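Adenosine kinase, putative (Trypanosoma brucei, PDB 3OTX) probably catalyses the ATP-dependent phosphorylation of adenosine to AMP in purine salvage, and is captured here with the bisubstrate-like inhibitor bis(adenosine)-5'-pentaphosphate. Local coordinates at residues R9-C14 / F166-F171; V86-C91 / I110-E115; G192-N197 / P216-I221. The protein carries 1 engineered substitution. One frame throughout, in Å; residues are numbered along the deposited sequence.

Contact 1. Residues R9-C14 / F166-F171. With AP5 (bis(adenosine)-5'-pentaphosphate), chain C.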
loop_
_atom_site.group_PDB
_atom_site.type_symbol
_atom_site.label_atom_id
_atom_site.label_comp_id
_atom_site.label_asym_id
_atom_site.label_seq_id
_atom_site.Cartn_x
_atom_site.Cartn_y
_atom_site.Cartn_z
ATOM N N ARG A 9 15.003 -8.357 6.234
ATOM C CA ARG A 9 14.367 -7.156 6.806
ATOM C C ARG A 9 13.727 -6.272 5.732
ATOM O O ARG A 9 14.288 -6.039 4.648
ATOM C CB ARG A 9 15.397 -6.367 7.630
ATOM C CG ARG A 9 15.860 -7.093 8.903
ATOM C CD ARG A 9 14.974 -6.713 10.083
ATOM N NE ARG A 9 15.012 -5.276 10.373
ATOM C CZ ARG A 9 14.489 -4.701 11.458
ATOM N NH1 ARG A 9 13.883 -5.422 12.391
ATOM N NH2 ARG A 9 14.576 -3.392 11.615
ATOM N N VAL A 10 12.521 -5.801 6.060
ATOM C CA VAL A 10 11.688 -5.041 5.164
ATOM C C VAL A 10 11.509 -3.639 5.724
ATOM O O VAL A 10 11.262 -3.462 6.934
ATOM C CB VAL A 10 10.309 -5.740 4.981
ATOM C CG1 VAL A 10 9.373 -4.850 4.191
ATOM C CG2 VAL A 10 10.473 -7.088 4.233
ATOM N N TYR A 11 11.663 -2.653 4.851
ATOM C CA TYR A 11 11.439 -1.256 5.171
ATOM C C TYR A 11 10.211 -0.809 4.426
ATOM O O TYR A 11 10.174 -0.924 3.189
ATOM C CB TYR A 11 12.648 -0.442 4.681
ATOM C CG TYR A 11 12.561 1.056 4.902
ATOM C CD1 TYR A 11 13.227 1.629 6.006
ATOM C CD2 TYR A 11 11.861 1.891 4.013
ATOM C CE1 TYR A 11 13.161 2.996 6.246
ATOM C CE2 TYR A 11 11.789 3.289 4.246
ATOM C CZ TYR A 11 12.438 3.817 5.365
ATOM O OH TYR A 11 12.384 5.180 5.569
ATOM N N VAL A 12 9.213 -0.294 5.148
ATOM C CA VAL A 12 7.992 0.195 4.512
ATOM C C VAL A 12 7.804 1.662 4.856
ATOM O O VAL A 12 7.992 2.050 6.012
ATOM C CB VAL A 12 6.757 -0.562 5.074
ATOM C CG1 VAL A 12 5.412 0.045 4.561
ATOM C CG2 VAL A 12 6.846 -2.057 4.763
ATOM N N GLN A 13 7.405 2.470 3.873
ATOM C CA GLN A 13 7.126 3.892 4.128
ATOM C C GLN A 13 5.809 4.258 3.476
ATOM O O GLN A 13 5.533 3.901 2.306
ATOM C CB GLN A 13 8.290 4.766 3.615
ATOM C CG GLN A 13 8.093 6.284 3.860
ATOM C CD GLN A 13 9.389 7.077 3.855
ATOM O OE1 GLN A 13 9.407 8.279 3.490
ATOM N NE2 GLN A 13 10.463 6.453 4.279
ATOM N N CYS A 14 4.986 4.983 4.242
ATOM C CA CYS A 14 3.685 5.416 3.739
ATOM C C CYS A 14 3.169 6.503 4.705
ATOM O O CYS A 14 3.949 7.123 5.469
ATOM C CB CYS A 14 2.747 4.193 3.670
ATOM S SG CYS A 14 1.181 4.443 2.801
ATOM N N PHE A 166 12.601 -2.790 0.184
ATOM C CA PHE A 166 12.067 -1.458 0.430
ATOM C C PHE A 166 10.761 -1.370 -0.319
ATOM O O PHE A 166 10.723 -1.585 -1.534
ATOM C CB PHE A 166 13.074 -0.411 -0.069
ATOM C CG PHE A 166 14.397 -0.461 0.666
ATOM C CD1 PHE A 166 15.362 -1.420 0.330
ATOM C CD2 PHE A 166 14.655 0.436 1.712
ATOM C CE1 PHE A 166 16.571 -1.464 1.004
ATOM C CE2 PHE A 166 15.879 0.370 2.404
ATOM C CZ PHE A 166 16.822 -0.570 2.040
ATOM N N TYR A 167 9.692 -1.066 0.424
ATOM C CA TYR A 167 8.382 -0.947 -0.176
ATOM C C TYR A 167 7.804 0.416 0.156
ATOM O O TYR A 167 7.650 0.769 1.350
ATOM C CB TYR A 167 7.443 -2.049 0.334
ATOM C CG TYR A 167 6.009 -1.791 -0.054
ATOM C CD1 TYR A 167 5.592 -1.937 -1.375
ATOM C CD2 TYR A 167 5.097 -1.358 0.890
ATOM C CE1 TYR A 167 4.273 -1.677 -1.734
ATOM C CE2 TYR A 167 3.779 -1.102 0.538
ATOM C CZ TYR A 167 3.396 -1.258 -0.767
ATOM O OH TYR A 167 2.087 -0.999 -1.104
ATOM N N PHE A 168 7.457 1.155 -0.892
ATOM C CA PHE A 168 6.746 2.413 -0.744
ATOM C C PHE A 168 5.417 2.326 -1.430
ATOM O O PHE A 168 5.330 1.779 -2.521
ATOM C CB PHE A 168 7.526 3.553 -1.394
ATOM C CG PHE A 168 8.610 4.112 -0.532
ATOM C CD1 PHE A 168 9.666 3.303 -0.059
ATOM C CD2 PHE A 168 8.624 5.464 -0.241
ATOM C CE1 PHE A 168 10.683 3.843 0.754
ATOM C CE2 PHE A 168 9.650 6.017 0.540
ATOM C CZ PHE A 168 10.682 5.186 1.038
ATOM N N SER A 169 4.371 2.853 -0.789
ATOM C CA SER A 169 3.108 3.002 -1.498
ATOM C C SER A 169 3.239 4.122 -2.525
ATOM O O SER A 169 3.999 5.082 -2.329
ATOM C CB SER A 169 1.995 3.341 -0.518
ATOM O OG SER A 169 2.150 4.667 -0.054
ATOM N N GLY A 170 2.470 4.011 -3.608
ATOM C CA GLY A 170 2.373 5.107 -4.553
ATOM C C GLY A 170 1.890 6.369 -3.856
ATOM O O GLY A 170 2.241 7.469 -4.243
ATOM N N PHE A 171 1.091 6.207 -2.815
ATOM C CA PHE A 171 0.630 7.372 -2.032
ATOM C C PHE A 171 1.725 8.246 -1.438
ATOM O O PHE A 171 1.491 9.447 -1.231
ATOM C CB PHE A 171 -0.267 6.887 -0.907
ATOM C CG PHE A 171 -1.584 6.291 -1.358
ATOM C CD1 PHE A 171 -1.952 5.011 -0.889
ATOM C CD2 PHE A 171 -2.454 7.006 -2.153
ATOM C CE1 PHE A 171 -3.240 4.480 -1.240
ATOM C CE2 PHE A 171 -3.754 6.490 -2.529
ATOM C CZ PHE A 171 -4.124 5.232 -2.060
HETATM P PA AP5 C . -7.962 -6.847 -6.019
HETATM O O1A AP5 C . -9.463 -6.582 -6.057
HETATM O O2A AP5 C . -7.312 -6.928 -7.385
HETATM O O3A AP5 C . -7.139 -5.738 -5.191
HETATM P PB AP5 C . -7.419 -4.148 -5.157
HETATM O O1B AP5 C . -8.246 -3.683 -6.315
HETATM O O2B AP5 C . -6.098 -3.493 -4.945
HETATM O O3B AP5 C . -8.288 -4.092 -3.824
HETATM P PG AP5 C . -9.302 -3.020 -3.226
HETATM O O1G AP5 C . -10.225 -3.765 -2.312
HETATM O O2G AP5 C . -10.139 -2.293 -4.256
HETATM O O3G AP5 C . -8.315 -2.160 -2.393
HETATM P PD AP5 C . -8.577 -0.852 -1.479
HETATM O O1D AP5 C . -10.027 -0.405 -1.441
HETATM O O2D AP5 C . -7.530 0.138 -1.908
HETATM O O3D AP5 C . -8.268 -1.449 -0.016
HETATM P PE AP5 C . -6.816 -1.546 0.682
HETATM O O1E AP5 C . -5.790 -1.944 -0.341
HETATM O O2E AP5 C . -6.930 -2.397 1.945
HETATM O O5F AP5 C . -7.730 -8.158 -5.125
HETATM C C5F AP5 C . -6.413 -8.566 -4.755
HETATM C C4F AP5 C . -6.430 -10.043 -4.443
HETATM O O4F AP5 C . -7.431 -10.323 -3.454
HETATM C C3F AP5 C . -6.839 -10.937 -5.610
HETATM O O3F AP5 C . -5.709 -11.255 -6.385
HETATM C C2F AP5 C . -7.491 -12.109 -4.937
HETATM O O2F AP5 C . -6.508 -13.002 -4.476
HETATM C C1F AP5 C . -8.146 -11.469 -3.709
HETATM N N9A AP5 C . -9.564 -11.066 -3.932
HETATM C C8A AP5 C . -10.056 -9.763 -4.051
HETATM N N7A AP5 C . -11.404 -9.845 -4.221
HETATM C C5A AP5 C . -11.769 -11.149 -4.195
HETATM C C6A AP5 C . -12.980 -11.799 -4.274
HETATM N N6A AP5 C . -14.138 -11.133 -4.308
HETATM N N1A AP5 C . -13.004 -13.170 -4.194
HETATM C C2A AP5 C . -11.849 -13.915 -4.012
HETATM N N3A AP5 C . -10.644 -13.251 -3.922
HETATM C C4A AP5 C . -10.605 -11.906 -3.988
HETATM O O5J AP5 C . -6.497 -0.009 1.099
HETATM C C5J AP5 C . -7.343 0.660 2.019
HETATM C C4J AP5 C . -6.423 1.604 2.775
HETATM O O4J AP5 C . -6.014 2.695 1.935
HETATM C C3J AP5 C . -7.101 2.311 3.954
HETATM O O3J AP5 C . -6.636 1.692 5.154
HETATM C C2J AP5 C . -6.679 3.783 3.823
HETATM O O2J AP5 C . -6.209 4.352 5.040
HETATM C C1J AP5 C . -5.568 3.703 2.805
HETATM N N9B AP5 C . -5.338 4.963 2.083
HETATM C C8B AP5 C . -6.274 5.630 1.340
HETATM N N7B AP5 C . -5.680 6.761 0.880
HETATM C C5B AP5 C . -4.385 6.800 1.327
HETATM C C6B AP5 C . -3.340 7.715 1.146
HETATM N N6B AP5 C . -3.472 8.881 0.494
HETATM N N1B AP5 C . -2.170 7.423 1.792
HETATM C C2B AP5 C . -1.937 6.264 2.495
HETATM N N3B AP5 C . -2.979 5.386 2.710
HETATM C C4B AP5 C . -4.169 5.652 2.092
#

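Contact 2. Residues V86-C91 / I110-E115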
loop_
_atom_site.group_PDB
_atom_site.type_symbol
_atom_site.label_atom_id
_atom_site.label_comp_id
_atom_site.label_asym_id
_atom_site.label_seq_id
_atom_site.Cartn_x
_atom_site.Cartn_y
_atom_site.Cartn_z
ATOM N N VAL A 86 9.842 -6.083 9.998
ATOM C CA VAL A 86 9.436 -4.868 9.315
ATOM C C VAL A 86 9.686 -3.610 10.138
ATOM O O VAL A 86 9.425 -3.578 11.344
ATOM C CB VAL A 86 7.911 -4.912 8.968
ATOM C CG1 VAL A 86 7.447 -3.580 8.312
ATOM C CG2 VAL A 86 7.543 -6.120 8.114
ATOM N N THR A 87 10.258 -2.599 9.489
ATOM C CA THR A 87 10.316 -1.260 10.069
ATOM C C THR A 87 9.449 -0.374 9.199
ATOM O O THR A 87 9.500 -0.466 7.987
ATOM C CB THR A 87 11.750 -0.704 10.028
ATOM O OG1 THR A 87 12.568 -1.520 10.850
ATOM C CG2 THR A 87 11.787 0.710 10.551
ATOM N N TYR A 88 8.607 0.434 9.832
ATOM C CA TYR A 88 7.688 1.340 9.133
ATOM C C TYR A 88 8.100 2.767 9.436
ATOM O O TYR A 88 8.399 3.111 10.602
ATOM C CB TYR A 88 6.247 1.115 9.643
ATOM C CG TYR A 88 5.247 2.046 9.060
ATOM C CD1 TYR A 88 4.541 1.700 7.914
ATOM C CD2 TYR A 88 4.951 3.269 9.678
ATOM C CE1 TYR A 88 3.576 2.590 7.337
ATOM C CE2 TYR A 88 4.011 4.144 9.135
ATOM C CZ TYR A 88 3.320 3.801 7.975
ATOM O OH TYR A 88 2.377 4.669 7.445
ATOM N N VAL A 89 8.109 3.585 8.396
ATOM C CA VAL A 89 8.395 5.019 8.523
ATOM C C VAL A 89 7.212 5.845 8.006
ATOM O O VAL A 89 6.700 5.604 6.904
ATOM C CB VAL A 89 9.718 5.392 7.783
ATOM C CG1 VAL A 89 9.963 6.905 7.704
ATOM C CG2 VAL A 89 10.887 4.778 8.537
ATOM N N GLY A 90 6.809 6.833 8.807
ATOM C CA GLY A 90 5.844 7.842 8.416
ATOM C C GLY A 90 5.793 8.886 9.515
ATOM O O GLY A 90 6.595 8.841 10.448
ATOM N N CYS A 91 4.853 9.845 9.418
ATOM C CA CYS A 91 4.824 10.945 10.344
ATOM C C CYS A 91 3.428 11.008 10.968
ATOM O O CYS A 91 2.419 10.923 10.258
ATOM C CB CYS A 91 5.196 12.247 9.622
ATOM S SG CYS A 91 5.285 13.699 10.703
ATOM N N ILE A 110 5.891 -4.553 14.705
ATOM C CA ILE A 110 6.475 -3.631 13.744
ATOM C C ILE A 110 7.344 -2.622 14.483
ATOM O O ILE A 110 6.941 -2.105 15.532
ATOM C CB ILE A 110 5.383 -2.913 12.925
ATOM C CG1 ILE A 110 4.618 -3.975 12.098
ATOM C CG2 ILE A 110 5.969 -1.811 12.000
ATOM C CD1 ILE A 110 3.308 -3.556 11.743
ATOM N N VAL A 111 8.535 -2.355 13.953
ATOM C CA VAL A 111 9.335 -1.259 14.487
ATOM C C VAL A 111 8.818 0.020 13.835
ATOM O O VAL A 111 8.795 0.154 12.614
ATOM C CB VAL A 111 10.832 -1.458 14.192
ATOM C CG1 VAL A 111 11.625 -0.252 14.743
ATOM C CG2 VAL A 111 11.294 -2.772 14.806
ATOM N N MET A 112 8.345 0.943 14.664
ATOM C CA MET A 112 7.707 2.159 14.169
ATOM C C MET A 112 8.665 3.343 14.254
ATOM O O MET A 112 8.745 4.026 15.265
ATOM C CB MET A 112 6.411 2.439 14.964
ATOM C CG MET A 112 5.303 1.466 14.625
ATOM S SD MET A 112 4.673 1.666 12.948
ATOM C CE MET A 112 3.430 2.975 13.138
ATOM N N ALA A 113 9.466 3.504 13.194
ATOM C CA ALA A 113 10.450 4.571 13.140
ATOM C C ALA A 113 9.778 5.849 12.637
ATOM O O ALA A 113 10.144 6.418 11.597
ATOM C CB ALA A 113 11.627 4.154 12.253
ATOM N N VAL A 114 8.758 6.290 13.386
ATOM C CA VAL A 114 7.907 7.427 12.960
ATOM C C VAL A 114 8.395 8.749 13.503
ATOM O O VAL A 114 9.054 8.805 14.568
ATOM C CB VAL A 114 6.404 7.194 13.369
ATOM C CG1 VAL A 114 5.836 5.994 12.574
ATOM C CG2 VAL A 114 6.273 6.984 14.890
ATOM N N GLU A 115 8.130 9.777 12.712
ATOM C CA GLU A 115 8.355 11.150 13.102
ATOM C C GLU A 115 7.155 11.633 13.883
ATOM O O GLU A 115 6.060 11.200 13.584
ATOM C CB GLU A 115 8.516 12.002 11.836
ATOM C CG GLU A 115 8.897 13.459 12.123
ATOM C CD GLU A 115 9.302 14.225 10.893
ATOM O OE1 GLU A 115 9.026 13.754 9.773
ATOM O OE2 GLU A 115 9.868 15.353 11.060
#

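Contact 3. Residues G192-N197 / P216-I221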
loop_
_atom_site.group_PDB
_atom_site.type_symbol
_atom_site.label_atom_id
_atom_site.label_comp_id
_atom_site.label_asym_id
_atom_site.label_seq_id
_atom_site.Cartn_x
_atom_site.Cartn_y
_atom_site.Cartn_z
ATOM N N GLY A 192 19.702 -4.497 -2.561
ATOM C CA GLY A 192 18.342 -4.863 -2.111
ATOM C C GLY A 192 17.390 -4.748 -3.280
ATOM O O GLY A 192 17.798 -4.789 -4.462
ATOM N N LEU A 193 16.116 -4.667 -2.926
ATOM C CA LEU A 193 15.013 -4.535 -3.866
ATOM C C LEU A 193 14.155 -3.361 -3.510
ATOM O O LEU A 193 13.869 -3.140 -2.339
ATOM C CB LEU A 193 14.138 -5.784 -3.812
ATOM C CG LEU A 193 14.794 -6.748 -4.793
ATOM C CD1 LEU A 193 15.060 -8.109 -4.185
ATOM C CD2 LEU A 193 14.021 -6.791 -6.101
ATOM N N PHE A 194 13.736 -2.611 -4.517
ATOM C CA PHE A 194 12.797 -1.523 -4.329
ATOM C C PHE A 194 11.501 -1.836 -5.031
ATOM O O PHE A 194 11.506 -2.197 -6.214
ATOM C CB PHE A 194 13.361 -0.200 -4.861
ATOM C CG PHE A 194 12.533 0.987 -4.448
ATOM C CD1 PHE A 194 12.759 1.606 -3.219
ATOM C CD2 PHE A 194 11.478 1.418 -5.240
ATOM C CE1 PHE A 194 11.988 2.674 -2.810
ATOM C CE2 PHE A 194 10.674 2.505 -4.829
ATOM C CZ PHE A 194 10.917 3.110 -3.593
ATOM N N MET A 195 10.395 -1.692 -4.297
ATOM C CA MET A 195 9.075 -2.051 -4.791
ATOM C C MET A 195 8.106 -0.918 -4.524
ATOM O O MET A 195 8.146 -0.309 -3.457
ATOM C CB MET A 195 8.561 -3.300 -4.079
ATOM C CG MET A 195 9.576 -4.406 -3.933
ATOM S SD MET A 195 8.876 -5.711 -2.934
ATOM C CE MET A 195 7.294 -5.870 -3.740
ATOM N N ILE A 196 7.231 -0.661 -5.482
ATOM C CA ILE A 196 6.161 0.322 -5.292
ATOM C C ILE A 196 4.830 -0.270 -5.690
ATOM O O ILE A 196 4.775 -1.182 -6.545
ATOM C CB ILE A 196 6.371 1.603 -6.116
ATOM C CG1 ILE A 196 6.548 1.307 -7.610
ATOM C CG2 ILE A 196 7.516 2.382 -5.598
ATOM C CD1 ILE A 196 6.840 2.540 -8.414
ATOM N N ASN A 197 3.758 0.219 -5.080
ATOM C CA ASN A 197 2.412 -0.044 -5.557
ATOM C C ASN A 197 1.924 1.225 -6.234
ATOM O O ASN A 197 2.243 2.298 -5.778
ATOM C CB ASN A 197 1.526 -0.431 -4.363
ATOM C CG ASN A 197 0.052 -0.577 -4.728
ATOM O OD1 ASN A 197 -0.783 0.119 -4.183
ATOM N ND2 ASN A 197 -0.256 -1.471 -5.646
ATOM N N PRO A 216 12.463 4.251 -12.751
ATOM C CA PRO A 216 13.737 3.624 -13.174
ATOM C C PRO A 216 14.429 2.850 -12.040
ATOM O O PRO A 216 15.153 1.892 -12.297
ATOM C CB PRO A 216 14.601 4.811 -13.569
ATOM C CG PRO A 216 13.650 5.929 -13.827
ATOM C CD PRO A 216 12.475 5.710 -12.926
ATOM N N TYR A 217 14.213 3.278 -10.792
ATOM C CA TYR A 217 14.863 2.643 -9.640
ATOM C C TYR A 217 13.994 1.526 -9.065
ATOM O O TYR A 217 14.348 0.913 -8.063
ATOM C CB TYR A 217 15.056 3.678 -8.524
ATOM C CG TYR A 217 15.997 4.827 -8.739
ATOM C CD1 TYR A 217 15.514 6.095 -9.095
ATOM C CD2 TYR A 217 17.367 4.683 -8.485
ATOM C CE1 TYR A 217 16.389 7.180 -9.242
ATOM C CE2 TYR A 217 18.239 5.749 -8.613
ATOM C CZ TYR A 217 17.752 6.990 -8.994
ATOM O OH TYR A 217 18.638 8.045 -9.110
ATOM N N THR A 218 12.822 1.304 -9.667
ATOM C CA THR A 218 11.837 0.388 -9.113
ATOM C C THR A 218 12.014 -0.990 -9.733
ATOM O O THR A 218 11.863 -1.157 -10.954
ATOM C CB THR A 218 10.420 0.921 -9.323
ATOM O OG1 THR A 218 10.284 2.189 -8.643
ATOM C CG2 THR A 218 9.394 -0.052 -8.728
ATOM N N ASP A 219 12.359 -1.971 -8.898
ATOM C CA ASP A 219 12.413 -3.350 -9.375
ATOM C C ASP A 219 11.025 -3.987 -9.562
ATOM O O ASP A 219 10.767 -4.574 -10.626
ATOM C CB ASP A 219 13.254 -4.192 -8.442
ATOM C CG ASP A 219 14.615 -3.585 -8.202
ATOM O OD1 ASP A 219 15.426 -3.518 -9.142
ATOM O OD2 ASP A 219 14.890 -3.170 -7.080
ATOM N N ILE A 220 10.122 -3.851 -8.580
ATOM C CA ILE A 220 8.848 -4.538 -8.681
ATOM C C ILE A 220 7.745 -3.476 -8.606
ATOM O O ILE A 220 7.716 -2.660 -7.696
ATOM C CB ILE A 220 8.682 -5.583 -7.561
ATOM C CG1 ILE A 220 9.866 -6.570 -7.568
ATOM C CG2 ILE A 220 7.335 -6.285 -7.694
ATOM C CD1 ILE A 220 9.559 -7.911 -6.931
ATOM N N ILE A 221 6.871 -3.499 -9.603
ATOM C CA ILE A 221 5.726 -2.633 -9.646
ATOM C C ILE A 221 4.498 -3.504 -9.429
ATOM O O ILE A 221 4.292 -4.478 -10.152
ATOM C CB ILE A 221 5.578 -1.957 -11.006
ATOM C CG1 ILE A 221 6.833 -1.113 -11.344
ATOM C CG2 ILE A 221 4.269 -1.133 -11.032
ATOM C CD1 ILE A 221 6.918 -0.679 -12.792
#

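Contact 1. Residues R9-C14 / F166-F171
Tyr11 to Gln13 and Phe166 to Phe168 are neighbouring parallel strands in the middle of the large sheet of the ribokinase-like fold, and their C-terminal ends run into the adenosine pocket. The strand axes are 16° apart. Tyr167 ties the ladder with both backbone polar atoms: its N donates to Tyr11 O at 2.8 Å and its O receives Gln13 N at 3.1 Å. The next rung, Ser169 N to Gln13 O, is weak at 3.5 Å, just before the chain turns toward the ligand. On the face packed against helices 154-162 and 177-189, Gln13 and Phe168 lie side by side. Gln13 CB stands over the Phe168 ring, 3.6 Å from its centroid, in a CH-pi contact. Gln13 CG, anti to the backbone N (chi1 -179°), is set beside Phe168 CE2; beyond it the extended chain brings CD and NE2 to CE2 and CZ. Phe168 CE1 also comes up to the Tyr11 ring at its edge, 3.7 Å from Tyr11 CE2, while Phe166 CD2 leans on Tyr11 CB. On the other face Val12 CG1 reaches the edge of the Tyr167 ring at CD2. Beyond the strands, Cys14 SG lies 3.6 Å from AP5 C2B, and Phe171 lays one ring face against the same adenine, its CG 3.4 Å from AP5 C6B.

Contact 2. Residues V86-C91 / I110-E115
Val86 to Val89 and Val111 to Met112 pair as parallel strands, the segments running 24° apart, in a ladder that is regular at first and then interrupted. Helix 96-108 connects the two in a beta-alpha-beta crossover within the alpha/beta core of the PfkB fold. Val111 N donates to Val86 O at 3.0 Å, and Tyr88 N to Val111 O at 2.8 Å. The following bond, Ala113 N to Tyr88 O, is bent and weak. Ala113 is the centre of an inverse gamma turn that interrupts the strand; Ala113 O, 4.4 Å from Gly90 N, accepts from His150 NE2, and the buried Gly90 N has no partner in the model. Pairing resumes where Glu115 N meets Gly90 O. Among the side chains, Tyr88 and Met112 lie side by side and point the same way in a Met-aromatic contact. The sulfur approaches the ring obliquely, 54° off the normal, with Met112 SD 3.7 Å from Tyr88 CD2; the bend at chi3 (-85°) sets CE beside the same ring carbon. Val114 CG1 comes in at the ring edge and Ile110 CG2 rests on Tyr88 CB. Helix 66-76 packs on Tyr88 and Ile110, and helix 96-108 on Met112 and Val114. Across the sheet, Ala113 CB touches both Thr87 CG2 and Val89 CG2, 3.8 Å from each. Farther on, the extended chain of Glu115 passes alongside Cys91, its OE2 hydrogen-bonded to Ser147 OG, and Cys91 SG sits 3.8 Å from Glu115 CB.

Contact 3. Residues G192-N197 / P216-I221
Two flat groups, the Phe194 ring and the Asp219 carboxylate, mark the start of this strand pair. Thr218 OG1, hydrogen-bonded to Val214 O, stands at the edge of the Phe194 ring, 3.7 Å from CD2, and Tyr217 O lies 3.5 Å from Phe194 CB; Val180 and Cys184 of helix 177-189 pack on the same side chain. The carboxylate is held through both oxygens. Asp219 OD2 takes Phe194 N on its anti lone pair at 2.9 Å, nearly straight at 174°, while OD1 is bonded to Tyr255 OH. The Leu193 side chain crosses that of Asp219 at about a right angle, CD2 3.6 Å from Asp219 CB. A side chain thus supplies the acceptor for Phe194 N, while Thr218 O goes instead to Arg261 NE. Phe194 O receives Ile220 N at 3.2 Å and, weakly, Asp219 N. The ladder continues with Ile196 N to Ile220 O, 3.0 Å. In the conformers given, Met195 lies side by side with Ile220 and packs on Met304, Phe307 and Leu308 of helix 300-311, and the Ile196 side chain crosses Thr218 at about a right angle, CD1 against OG1 and CG2. Two parallel strands linked through helices 201-206 and 208-214 make this a beta-alpha-beta connection of the ribokinase-type sheet, whose second strand runs on to Asn224 of the ADP site.

In the fold
The six strands of the three contacts are consecutive in one parallel part of the sheet, in the order 111-116, 86-89, 10-13, 165-169, 193-197, 220-224. Contact 1 is the middle pair, its centre about 10 Å from the centres of both others. Val12 O to Val89 N, 2.8 Å, joins it to contact 2, and Phe166 O to Met195 N, also 2.8 Å, to contact 3; the outer two do not touch. Only contact 1 reaches AP5 itself, and its Tyr167 side chain is about 5 Å from that of Asp301, the predicted proton acceptor. In contact 2 the side chain of Tyr88 is about 7 Å from AP5, in contact 3 that of Ile221 about 12 Å.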